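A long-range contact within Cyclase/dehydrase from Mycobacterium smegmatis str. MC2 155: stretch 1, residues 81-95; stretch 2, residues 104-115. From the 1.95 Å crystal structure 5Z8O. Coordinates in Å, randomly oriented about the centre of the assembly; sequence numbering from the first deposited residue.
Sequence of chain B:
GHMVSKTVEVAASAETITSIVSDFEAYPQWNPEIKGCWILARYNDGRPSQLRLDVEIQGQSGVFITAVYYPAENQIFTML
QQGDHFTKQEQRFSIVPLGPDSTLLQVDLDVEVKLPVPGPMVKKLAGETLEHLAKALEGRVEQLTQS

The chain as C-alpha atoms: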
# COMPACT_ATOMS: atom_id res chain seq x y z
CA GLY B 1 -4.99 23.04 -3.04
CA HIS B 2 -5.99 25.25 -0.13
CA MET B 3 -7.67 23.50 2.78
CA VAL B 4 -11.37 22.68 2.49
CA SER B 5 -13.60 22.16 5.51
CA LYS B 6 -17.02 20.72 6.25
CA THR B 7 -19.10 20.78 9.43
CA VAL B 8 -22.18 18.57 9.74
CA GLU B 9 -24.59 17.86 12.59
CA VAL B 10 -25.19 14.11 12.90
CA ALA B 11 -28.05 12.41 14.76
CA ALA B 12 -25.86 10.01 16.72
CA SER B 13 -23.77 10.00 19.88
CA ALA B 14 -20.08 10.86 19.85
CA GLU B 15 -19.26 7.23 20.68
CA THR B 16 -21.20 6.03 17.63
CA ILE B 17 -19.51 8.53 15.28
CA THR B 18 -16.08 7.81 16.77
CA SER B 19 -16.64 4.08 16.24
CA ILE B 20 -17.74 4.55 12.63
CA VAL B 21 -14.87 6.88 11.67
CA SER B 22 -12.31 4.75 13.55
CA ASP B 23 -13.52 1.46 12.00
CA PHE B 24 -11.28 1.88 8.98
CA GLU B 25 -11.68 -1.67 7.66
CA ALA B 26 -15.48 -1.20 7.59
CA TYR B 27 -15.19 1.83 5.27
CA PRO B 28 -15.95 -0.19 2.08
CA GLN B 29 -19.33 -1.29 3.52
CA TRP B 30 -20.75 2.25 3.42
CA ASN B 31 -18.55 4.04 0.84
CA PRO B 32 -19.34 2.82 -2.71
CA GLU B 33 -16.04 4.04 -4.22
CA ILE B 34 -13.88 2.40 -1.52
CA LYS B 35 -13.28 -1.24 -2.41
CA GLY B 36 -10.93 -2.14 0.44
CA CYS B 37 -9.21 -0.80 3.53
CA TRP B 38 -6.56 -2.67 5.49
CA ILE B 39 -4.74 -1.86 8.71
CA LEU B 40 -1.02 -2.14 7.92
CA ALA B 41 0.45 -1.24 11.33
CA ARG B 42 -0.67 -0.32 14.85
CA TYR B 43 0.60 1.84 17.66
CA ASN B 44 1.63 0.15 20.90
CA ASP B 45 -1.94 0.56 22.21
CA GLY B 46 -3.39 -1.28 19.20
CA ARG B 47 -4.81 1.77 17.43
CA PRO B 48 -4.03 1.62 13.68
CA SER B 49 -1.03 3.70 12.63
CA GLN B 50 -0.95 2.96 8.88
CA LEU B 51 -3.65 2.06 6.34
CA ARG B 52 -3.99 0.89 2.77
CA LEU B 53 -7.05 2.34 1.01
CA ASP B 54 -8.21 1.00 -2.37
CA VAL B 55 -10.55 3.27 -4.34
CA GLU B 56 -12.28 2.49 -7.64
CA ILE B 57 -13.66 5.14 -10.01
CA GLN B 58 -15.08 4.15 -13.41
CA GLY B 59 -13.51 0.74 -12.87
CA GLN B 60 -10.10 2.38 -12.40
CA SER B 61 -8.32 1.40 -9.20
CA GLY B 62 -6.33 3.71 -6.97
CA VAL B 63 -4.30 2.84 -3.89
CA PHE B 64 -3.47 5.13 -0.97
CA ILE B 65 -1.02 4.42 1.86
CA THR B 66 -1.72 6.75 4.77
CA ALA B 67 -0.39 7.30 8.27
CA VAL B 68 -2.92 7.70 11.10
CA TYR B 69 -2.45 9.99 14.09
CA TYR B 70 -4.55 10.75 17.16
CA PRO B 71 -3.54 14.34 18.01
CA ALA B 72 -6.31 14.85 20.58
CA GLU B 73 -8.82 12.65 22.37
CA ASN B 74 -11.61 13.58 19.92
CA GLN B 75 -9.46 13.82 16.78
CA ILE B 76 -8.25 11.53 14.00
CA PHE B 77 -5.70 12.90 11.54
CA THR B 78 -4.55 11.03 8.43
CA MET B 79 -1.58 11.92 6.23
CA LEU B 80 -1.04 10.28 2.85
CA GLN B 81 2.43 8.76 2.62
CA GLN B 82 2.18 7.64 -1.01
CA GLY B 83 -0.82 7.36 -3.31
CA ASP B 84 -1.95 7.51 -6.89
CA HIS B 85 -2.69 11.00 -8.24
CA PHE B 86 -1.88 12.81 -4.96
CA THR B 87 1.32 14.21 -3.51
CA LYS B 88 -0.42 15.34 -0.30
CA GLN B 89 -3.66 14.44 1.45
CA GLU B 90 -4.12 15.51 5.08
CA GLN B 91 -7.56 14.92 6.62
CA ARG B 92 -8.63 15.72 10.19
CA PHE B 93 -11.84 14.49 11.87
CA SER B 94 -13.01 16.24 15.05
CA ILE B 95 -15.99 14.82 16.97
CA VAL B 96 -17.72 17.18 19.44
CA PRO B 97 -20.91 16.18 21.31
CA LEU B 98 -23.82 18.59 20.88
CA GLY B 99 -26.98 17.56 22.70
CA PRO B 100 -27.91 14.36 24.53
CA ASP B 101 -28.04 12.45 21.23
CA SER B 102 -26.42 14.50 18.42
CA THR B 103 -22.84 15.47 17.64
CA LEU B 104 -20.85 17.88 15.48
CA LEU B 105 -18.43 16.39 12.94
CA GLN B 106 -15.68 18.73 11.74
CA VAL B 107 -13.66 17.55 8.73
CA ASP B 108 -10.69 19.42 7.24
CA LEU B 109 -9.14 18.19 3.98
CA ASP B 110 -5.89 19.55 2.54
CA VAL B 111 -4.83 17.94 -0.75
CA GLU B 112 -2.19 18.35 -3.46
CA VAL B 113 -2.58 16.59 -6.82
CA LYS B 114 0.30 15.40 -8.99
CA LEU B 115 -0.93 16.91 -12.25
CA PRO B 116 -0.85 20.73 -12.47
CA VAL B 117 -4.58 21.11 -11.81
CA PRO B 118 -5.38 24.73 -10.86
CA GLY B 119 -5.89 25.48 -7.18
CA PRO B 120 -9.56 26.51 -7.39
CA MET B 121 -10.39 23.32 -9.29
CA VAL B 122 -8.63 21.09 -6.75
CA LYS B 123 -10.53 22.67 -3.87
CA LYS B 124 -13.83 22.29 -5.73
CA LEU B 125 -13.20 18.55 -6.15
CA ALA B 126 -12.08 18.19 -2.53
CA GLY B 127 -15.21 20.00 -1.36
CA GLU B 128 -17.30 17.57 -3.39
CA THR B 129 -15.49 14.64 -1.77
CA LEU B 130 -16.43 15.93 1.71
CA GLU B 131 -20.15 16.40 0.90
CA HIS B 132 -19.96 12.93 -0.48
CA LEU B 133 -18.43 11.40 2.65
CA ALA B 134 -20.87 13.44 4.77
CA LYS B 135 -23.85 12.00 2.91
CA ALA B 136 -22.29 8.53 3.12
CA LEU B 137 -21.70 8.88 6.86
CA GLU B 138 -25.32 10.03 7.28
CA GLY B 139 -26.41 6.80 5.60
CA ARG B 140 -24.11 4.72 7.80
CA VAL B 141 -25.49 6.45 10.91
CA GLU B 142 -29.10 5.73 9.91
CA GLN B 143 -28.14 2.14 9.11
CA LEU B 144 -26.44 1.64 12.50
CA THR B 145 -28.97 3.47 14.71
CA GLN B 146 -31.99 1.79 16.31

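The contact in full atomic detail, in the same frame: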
# COMPACT_ATOMS: atom_id res chain seq x y z
N GLN B 81 1.00 8.97 2.79
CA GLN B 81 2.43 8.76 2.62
C GLN B 81 2.80 8.57 1.16
O GLN B 81 3.81 9.11 0.70
CB GLN B 81 2.88 7.54 3.44
CG GLN B 81 2.75 7.73 4.94
CD GLN B 81 2.94 6.44 5.70
OE1 GLN B 81 2.43 5.39 5.30
NE2 GLN B 81 3.67 6.50 6.81
N GLN B 82 1.99 7.81 0.42
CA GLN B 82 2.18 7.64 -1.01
C GLN B 82 0.85 7.17 -1.58
O GLN B 82 0.21 6.29 -1.00
CB GLN B 82 3.30 6.64 -1.33
CG GLN B 82 3.68 6.54 -2.82
CD GLN B 82 2.65 5.84 -3.70
OE1 GLN B 82 1.84 5.04 -3.22
NE2 GLN B 82 2.65 6.16 -4.98
N GLY B 83 0.42 7.78 -2.68
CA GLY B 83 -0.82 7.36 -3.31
C GLY B 83 -0.82 7.74 -4.77
O GLY B 83 -0.03 8.56 -5.23
N ASP B 84 -1.73 7.10 -5.51
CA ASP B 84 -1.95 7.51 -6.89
C ASP B 84 -2.55 8.91 -6.92
O ASP B 84 -3.36 9.27 -6.06
CB ASP B 84 -2.89 6.52 -7.60
CG ASP B 84 -2.28 5.14 -7.74
OD1 ASP B 84 -1.34 4.99 -8.56
OD2 ASP B 84 -2.75 4.20 -7.06
N HIS B 85 -2.10 9.71 -7.89
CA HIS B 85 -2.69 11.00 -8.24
C HIS B 85 -2.38 12.12 -7.24
O HIS B 85 -2.45 13.30 -7.61
CB HIS B 85 -4.20 10.87 -8.41
CG HIS B 85 -4.61 9.78 -9.35
ND1 HIS B 85 -4.31 9.82 -10.70
CD2 HIS B 85 -5.30 8.63 -9.15
CE1 HIS B 85 -4.79 8.73 -11.29
NE2 HIS B 85 -5.40 8.00 -10.37
N PHE B 86 -2.06 11.80 -5.99
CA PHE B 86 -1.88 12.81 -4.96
C PHE B 86 -0.45 12.83 -4.45
O PHE B 86 0.16 11.77 -4.23
CB PHE B 86 -2.85 12.58 -3.79
CG PHE B 86 -4.29 12.75 -4.16
CD1 PHE B 86 -5.00 11.72 -4.74
CD2 PHE B 86 -4.95 13.95 -3.91
CE1 PHE B 86 -6.33 11.87 -5.08
CE2 PHE B 86 -6.28 14.11 -4.24
CZ PHE B 86 -6.97 13.07 -4.83
N THR B 87 0.08 14.04 -4.25
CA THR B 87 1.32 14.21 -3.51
C THR B 87 1.09 14.50 -2.03
O THR B 87 1.98 14.24 -1.21
CB THR B 87 2.15 15.36 -4.10
OG1 THR B 87 1.37 16.55 -4.13
CG2 THR B 87 2.59 15.03 -5.52
N LYS B 88 -0.08 15.02 -1.68
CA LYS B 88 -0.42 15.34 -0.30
C LYS B 88 -1.91 15.10 -0.10
O LYS B 88 -2.72 15.42 -0.98
CB LYS B 88 -0.07 16.79 0.05
CG LYS B 88 -0.55 17.27 1.42
CD LYS B 88 -0.09 18.70 1.70
CE LYS B 88 -0.95 19.36 2.75
NZ LYS B 88 -0.28 20.55 3.37
N GLN B 89 -2.27 14.51 1.04
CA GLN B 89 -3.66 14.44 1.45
C GLN B 89 -3.69 14.34 2.97
O GLN B 89 -3.35 13.30 3.54
CB GLN B 89 -4.39 13.26 0.81
CG GLN B 89 -5.88 13.24 1.11
CD GLN B 89 -6.24 12.23 2.17
OE1 GLN B 89 -5.50 11.28 2.40
NE2 GLN B 89 -7.38 12.43 2.83
N GLU B 90 -4.05 15.44 3.63
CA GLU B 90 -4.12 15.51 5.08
C GLU B 90 -5.57 15.77 5.48
O GLU B 90 -6.15 16.78 5.07
CB GLU B 90 -3.20 16.59 5.62
CG GLU B 90 -1.73 16.32 5.32
CD GLU B 90 -0.82 17.42 5.83
OE1 GLU B 90 -1.34 18.40 6.41
OE2 GLU B 90 0.41 17.31 5.64
N GLN B 91 -6.15 14.85 6.25
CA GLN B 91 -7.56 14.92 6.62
C GLN B 91 -7.71 14.78 8.13
O GLN B 91 -7.16 13.84 8.72
CB GLN B 91 -8.37 13.83 5.90
CG GLN B 91 -9.86 13.93 6.16
CD GLN B 91 -10.68 13.13 5.17
OE1 GLN B 91 -11.49 13.69 4.43
NE2 GLN B 91 -10.47 11.82 5.15
N ARG B 92 -8.43 15.71 8.74
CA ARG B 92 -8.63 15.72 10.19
C ARG B 92 -10.12 15.62 10.50
O ARG B 92 -10.92 16.40 9.99
CB ARG B 92 -8.05 17.00 10.80
CG ARG B 92 -8.10 17.07 12.31
CD ARG B 92 -7.59 18.41 12.81
NE ARG B 92 -6.28 18.72 12.23
CZ ARG B 92 -5.11 18.40 12.79
NH1 ARG B 92 -5.08 17.75 13.94
NH2 ARG B 92 -3.98 18.72 12.18
N PHE B 93 -10.48 14.64 11.33
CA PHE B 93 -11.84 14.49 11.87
C PHE B 93 -11.86 14.93 13.32
O PHE B 93 -11.05 14.45 14.12
CB PHE B 93 -12.34 13.05 11.77
CG PHE B 93 -12.40 12.51 10.37
CD1 PHE B 93 -11.32 11.81 9.84
CD2 PHE B 93 -13.53 12.68 9.60
CE1 PHE B 93 -11.38 11.30 8.56
CE2 PHE B 93 -13.59 12.17 8.31
CZ PHE B 93 -12.52 11.48 7.80
N SER B 94 -12.80 15.81 13.67
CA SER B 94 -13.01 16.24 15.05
C SER B 94 -14.46 15.99 15.44
O SER B 94 -15.38 16.45 14.75
CB SER B 94 -12.64 17.72 15.22
OG SER B 94 -11.27 17.93 14.93
N ILE B 95 -14.67 15.25 16.52
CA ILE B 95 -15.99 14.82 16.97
C ILE B 95 -16.32 15.52 18.29
O ILE B 95 -15.68 15.26 19.31
CB ILE B 95 -16.06 13.29 17.12
CG1 ILE B 95 -15.92 12.64 15.74
CG2 ILE B 95 -17.36 12.87 17.79
CD1 ILE B 95 -15.50 11.19 15.78
N LEU B 104 -21.41 17.07 16.56
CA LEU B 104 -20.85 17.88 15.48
C LEU B 104 -19.61 17.19 14.94
O LEU B 104 -18.68 16.89 15.70
CB LEU B 104 -20.53 19.29 15.98
CG LEU B 104 -20.01 20.33 14.99
CD1 LEU B 104 -20.48 21.72 15.37
CD2 LEU B 104 -18.48 20.31 14.91
N LEU B 105 -19.60 16.92 13.63
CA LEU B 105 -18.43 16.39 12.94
C LEU B 105 -17.75 17.50 12.15
O LEU B 105 -18.38 18.13 11.29
CB LEU B 105 -18.81 15.24 12.02
CG LEU B 105 -17.63 14.71 11.20
CD1 LEU B 105 -16.62 13.98 12.08
CD2 LEU B 105 -18.10 13.83 10.06
N GLN B 106 -16.48 17.74 12.45
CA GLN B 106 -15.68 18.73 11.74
C GLN B 106 -14.61 18.01 10.94
O GLN B 106 -13.79 17.28 11.50
CB GLN B 106 -15.03 19.71 12.73
CG GLN B 106 -14.02 20.65 12.10
CD GLN B 106 -14.64 21.54 11.05
OE1 GLN B 106 -15.79 21.97 11.20
NE2 GLN B 106 -13.91 21.81 9.98
N VAL B 107 -14.62 18.20 9.62
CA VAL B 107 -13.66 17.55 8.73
C VAL B 107 -12.90 18.63 7.96
O VAL B 107 -13.51 19.48 7.31
CB VAL B 107 -14.34 16.57 7.75
CG1 VAL B 107 -13.30 15.72 7.04
CG2 VAL B 107 -15.33 15.69 8.50
N ASP B 108 -11.57 18.59 8.06
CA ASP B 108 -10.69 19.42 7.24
C ASP B 108 -9.94 18.52 6.26
O ASP B 108 -9.45 17.46 6.64
CB ASP B 108 -9.70 20.20 8.09
CG ASP B 108 -10.37 21.14 9.06
OD1 ASP B 108 -9.77 21.43 10.11
OD2 ASP B 108 -11.50 21.59 8.77
N LEU B 109 -9.83 18.96 5.01
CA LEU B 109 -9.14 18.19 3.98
C LEU B 109 -8.21 19.10 3.20
O LEU B 109 -8.65 20.10 2.63
CB LEU B 109 -10.14 17.50 3.05
CG LEU B 109 -9.53 16.73 1.88
CD1 LEU B 109 -8.80 15.48 2.39
CD2 LEU B 109 -10.60 16.37 0.87
N ASP B 110 -6.93 18.75 3.18
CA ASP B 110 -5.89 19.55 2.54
C ASP B 110 -5.15 18.64 1.57
O ASP B 110 -4.41 17.74 2.00
CB ASP B 110 -4.94 20.14 3.58
CG ASP B 110 -4.03 21.21 3.00
OD1 ASP B 110 -4.32 21.69 1.88
OD2 ASP B 110 -3.05 21.58 3.67
N VAL B 111 -5.35 18.85 0.26
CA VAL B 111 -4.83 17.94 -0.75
C VAL B 111 -3.95 18.69 -1.74
O VAL B 111 -4.09 19.89 -1.97
CB VAL B 111 -5.95 17.18 -1.49
CG1 VAL B 111 -6.81 16.41 -0.50
CG2 VAL B 111 -6.80 18.13 -2.29
N GLU B 112 -3.04 17.93 -2.36
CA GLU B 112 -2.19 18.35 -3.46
C GLU B 112 -2.29 17.24 -4.50
O GLU B 112 -2.17 16.07 -4.15
CB GLU B 112 -0.71 18.47 -3.03
CG GLU B 112 -0.19 19.67 -2.22
CD GLU B 112 -0.69 21.02 -2.68
OE1 GLU B 112 -1.00 21.86 -1.81
OE2 GLU B 112 -0.75 21.25 -3.90
N VAL B 113 -2.49 17.60 -5.77
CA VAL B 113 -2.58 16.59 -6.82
C VAL B 113 -1.30 16.63 -7.64
O VAL B 113 -0.64 17.67 -7.74
CB VAL B 113 -3.83 16.76 -7.71
CG1 VAL B 113 -5.10 16.51 -6.90
CG2 VAL B 113 -3.85 18.14 -8.33
N LYS B 114 -0.96 15.49 -8.25
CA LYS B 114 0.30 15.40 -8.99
C LYS B 114 0.26 16.23 -10.26
O LYS B 114 1.19 16.98 -10.55
CB LYS B 114 0.63 13.94 -9.32
CG LYS B 114 1.04 13.12 -8.11
CD LYS B 114 1.17 11.64 -8.44
CE LYS B 114 1.66 10.85 -7.24
NZ LYS B 114 2.09 9.47 -7.60
N LEU B 115 -0.82 16.12 -11.04
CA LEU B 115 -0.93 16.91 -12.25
C LEU B 115 -1.14 18.39 -11.90
O LEU B 115 -1.69 18.71 -10.84
CB LEU B 115 -2.07 16.41 -13.13
CG LEU B 115 -2.02 14.93 -13.49
CD1 LEU B 115 -3.40 14.41 -13.78
CD2 LEU B 115 -1.10 14.75 -14.70
O HOH W 1 3.88 8.66 -5.56
O HOH W 2 -2.87 14.03 -10.37
O HOH W 3 -0.31 8.85 -10.03
O HOH W 4 -6.50 20.49 9.88
O HOH W 5 -11.09 18.57 12.31

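What forms the apolar centre of the contact? On one face of the antiparallel pair, Phe 93 and Ile 95 lie beside Leu 105 and Val 107, all four buried. Phe 93 CD2 comes within 3.7 Å of Val 107 CG2, while Leu 105 CD1 sits at the edge of the ring, 4.2 Å from Phe 93 CD2. The same methyl also reaches Ile 95, with Leu 105 CD1 4.0 Å from Ile 95 CG1, because chi1 t and chi2 p bring the end of the leucine nearer its partner strand. Branched and aromatic side chains suit this place: they fill space and leave no polar group unpaired.

How does this face continue towards Val 113? Gln 89 and Gln 91 share it with Val 111 and Leu 109, and their methylenes and amide ends lie along the aliphatic groups: Gln 89 CG is 3.7 Å from Val 111 CG1, and Gln 91 OE1 is 3.8 Å from Leu 109 CD1. Beyond them, Phe 86, in rotamer m, places CE2 4.1 Å from Val 111 CB and 3.8 Å from Val 113 CG1.

What ties the two backbones together? From Lys 88 to Ser 94, every second residue of the first strand pairs with one of the second through two hydrogen bonds. Glu 90 and Asp 110 exchange bonds of 2.8 Å each, from N of either residue to O of the other; at Ser 94, N donates to Gln 106 O at 2.8 Å. A beta bulge between Phe 86 and Lys 88 shifts the register by one, so Glu 112 O receives both Thr 87 N at 3.0 Å and, weakly, Lys 88 N at 3.4 Å.

Which charges line the opposite face? Lys 88, extended with all four chi angles t, forms a salt bridge from NZ to Asp 110 OD2 at 3.0 Å. Its ammonium also lies 3.9 Å from Glu 90 OE1, a long salt bridge, and so helps offset the like charges of Glu 90 OE1 and Asp 110 OD2, 4.5 Å apart.

How is the outer end fastened? Lys 114 N donates to His 85 O at 2.7 Å, extending the pairing past the bulge. The long side chain of Lys 114 reaches back along the first stretch, its NZ bonding weakly to Gly 83 O at 3.3 Å. Water 1 accepts from both Lys 114 NZ and Gln 82 NE2, 2.8 Å from each, bridging the two side chains.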